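Local coordinates for DNA mismatch repair protein MUTS (Thermus aquaticus, PDB 1EWQ) that binds mismatched DNA as a sensor of damage in mismatch repair and has a weak ATPase activity, at residues Gln18-Leu23 with Glu41-Asp46. Residues are numbered along the deposited sequence; the frame is centred on the assembly and turned at random.
Sequences QQYVEL and ECFGED. With nucleotides of chain A.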
# COMPACT_ATOMS: atom_id res chain seq x y z
N GLN C 18 13.09 -32.94 -13.14
CA GLN C 18 12.10 -33.97 -12.86
C GLN C 18 11.85 -33.97 -11.36
O GLN C 18 10.72 -33.83 -10.91
CB GLN C 18 12.60 -35.34 -13.29
CG GLN C 18 12.09 -35.77 -14.65
CD GLN C 18 10.58 -35.92 -14.69
OE1 GLN C 18 9.99 -36.65 -13.89
NE2 GLN C 18 9.94 -35.21 -15.62
N GLN C 19 12.93 -34.12 -10.60
CA GLN C 19 12.87 -34.13 -9.15
C GLN C 19 12.09 -32.89 -8.72
O GLN C 19 11.31 -32.93 -7.77
CB GLN C 19 14.29 -34.09 -8.59
CG GLN C 19 14.39 -34.08 -7.08
CD GLN C 19 15.82 -34.06 -6.59
OE1 GLN C 19 16.59 -33.17 -6.94
NE2 GLN C 19 16.18 -35.05 -5.77
N TYR C 20 12.30 -31.79 -9.44
CA TYR C 20 11.64 -30.51 -9.18
C TYR C 20 10.14 -30.53 -9.47
O TYR C 20 9.32 -30.23 -8.60
CB TYR C 20 12.30 -29.41 -10.02
CG TYR C 20 11.49 -28.14 -10.16
CD1 TYR C 20 11.30 -27.28 -9.07
CD2 TYR C 20 10.89 -27.81 -11.37
CE1 TYR C 20 10.54 -26.12 -9.20
CE2 TYR C 20 10.13 -26.65 -11.50
CZ TYR C 20 9.96 -25.81 -10.41
OH TYR C 20 9.21 -24.67 -10.54
N VAL C 21 9.80 -30.87 -10.71
CA VAL C 21 8.42 -30.92 -11.16
C VAL C 21 7.56 -31.90 -10.35
O VAL C 21 6.38 -31.66 -10.14
CB VAL C 21 8.36 -31.30 -12.67
CG1 VAL C 21 6.93 -31.65 -13.08
CG2 VAL C 21 8.86 -30.13 -13.50
N GLU C 22 8.18 -32.99 -9.90
CA GLU C 22 7.47 -34.00 -9.11
C GLU C 22 6.96 -33.41 -7.80
O GLU C 22 5.79 -33.58 -7.45
CB GLU C 22 8.41 -35.17 -8.80
CG GLU C 22 7.70 -36.49 -8.60
CD GLU C 22 7.25 -37.10 -9.92
OE1 GLU C 22 8.13 -37.41 -10.76
OE2 GLU C 22 6.03 -37.28 -10.11
N LEU C 23 7.85 -32.73 -7.08
CA LEU C 23 7.49 -32.11 -5.81
C LEU C 23 6.49 -30.98 -6.03
O LEU C 23 5.48 -30.89 -5.32
CB LEU C 23 8.74 -31.55 -5.12
CG LEU C 23 9.83 -32.55 -4.72
CD1 LEU C 23 11.07 -31.80 -4.25
CD2 LEU C 23 9.30 -33.46 -3.62
N GLU C 41 15.70 -22.23 -6.11
CA GLU C 41 15.30 -21.88 -7.47
C GLU C 41 13.89 -22.28 -7.88
O GLU C 41 13.26 -23.14 -7.26
CB GLU C 41 16.31 -22.48 -8.45
CG GLU C 41 17.74 -22.52 -7.91
CD GLU C 41 18.73 -23.14 -8.88
OE1 GLU C 41 18.40 -24.17 -9.51
OE2 GLU C 41 19.84 -22.60 -9.02
N CYS C 42 13.41 -21.62 -8.93
CA CYS C 42 12.09 -21.87 -9.49
C CYS C 42 12.30 -21.93 -11.00
O CYS C 42 13.18 -21.25 -11.52
CB CYS C 42 11.13 -20.73 -9.17
SG CYS C 42 10.73 -20.54 -7.43
N PHE C 43 11.51 -22.75 -11.68
CA PHE C 43 11.63 -22.88 -13.13
C PHE C 43 10.29 -22.66 -13.83
O PHE C 43 9.26 -22.52 -13.18
CB PHE C 43 12.19 -24.27 -13.49
CG PHE C 43 13.46 -24.62 -12.76
CD1 PHE C 43 13.42 -25.39 -11.60
CD2 PHE C 43 14.69 -24.17 -13.22
CE1 PHE C 43 14.59 -25.70 -10.91
CE2 PHE C 43 15.86 -24.48 -12.53
CZ PHE C 43 15.81 -25.24 -11.38
N GLY C 44 10.31 -22.61 -15.16
CA GLY C 44 9.08 -22.39 -15.91
C GLY C 44 8.37 -21.12 -15.47
O GLY C 44 9.03 -20.13 -15.15
N GLU C 45 7.04 -21.15 -15.46
CA GLU C 45 6.27 -19.98 -15.04
C GLU C 45 6.61 -19.58 -13.62
O GLU C 45 6.70 -18.40 -13.30
CB GLU C 45 4.77 -20.27 -15.12
CG GLU C 45 4.24 -20.35 -16.53
CD GLU C 45 2.72 -20.41 -16.55
OE1 GLU C 45 2.17 -21.42 -16.06
OE2 GLU C 45 2.09 -19.44 -17.05
N ASP C 46 6.79 -20.58 -12.76
CA ASP C 46 7.12 -20.35 -11.37
C ASP C 46 8.39 -19.50 -11.24
O ASP C 46 8.53 -18.73 -10.29
CB ASP C 46 7.29 -21.68 -10.65
CG ASP C 46 5.97 -22.40 -10.49
OD1 ASP C 46 5.07 -21.83 -9.84
OD2 ASP C 46 5.82 -23.53 -11.01
P DT A 13 22.74 -15.03 -14.20
OP1 DT A 13 22.22 -14.24 -15.35
OP2 DT A 13 24.19 -14.96 -13.87
O5' DT A 13 21.92 -14.65 -12.90
C5' DT A 13 21.57 -15.70 -12.03
C4' DT A 13 20.34 -15.37 -11.23
O4' DT A 13 19.87 -16.64 -10.75
C3' DT A 13 20.64 -14.52 -10.00
O3' DT A 13 19.54 -13.67 -9.66
C2' DT A 13 20.95 -15.56 -8.93
C1' DT A 13 20.23 -16.82 -9.40
N1 DT A 13 21.04 -18.06 -9.32
C2 DT A 13 20.38 -19.26 -9.25
O2 DT A 13 19.16 -19.35 -9.28
N3 DT A 13 21.19 -20.36 -9.15
C4 DT A 13 22.57 -20.37 -9.12
O4 DT A 13 23.17 -21.43 -8.99
C5 DT A 13 23.21 -19.08 -9.24
C7 DT A 13 24.70 -19.00 -9.26
C6 DT A 13 22.42 -18.00 -9.32
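With its first torsion trans (chi1 163°), Y20 sends its ring away from its backbone N, and F43, whose CG lies anti to its carbonyl carbon, turns its own ring to meet it; together these torsions bring the two rings together between helix 15-26 and strand 39-43. The result is a clear example of a T-shaped pair: the ring centroids lie 4.8 Å apart, the planes stand at 79°, and CD1 of F43 sits over the centre of the Y20 ring. The hydroxyl at the far end of the same ring reaches the strand backbone, where Y20 OH accepts a nearly straight hydrogen bond (168°) from the backbone N of F43 at 3.2 Å, while CB of D46 lies 3.6 Å from that OH. Replacing Y20 by an alanine would probably leave the F43 amide without this acceptor and the F43 edge without a face to rest on. E41 turns to the DNA, its OE2 accepting a hydrogen bond of 2.6 Å from N3 of the thymine of DT13 of chain A. Within MutS domain I, segment 18-23 runs nearly at right angles to strand residues 41-43, with F34 of adjacent strand 31-36 also meeting the Y20 ring and L17 of helix 15-26 touching F43.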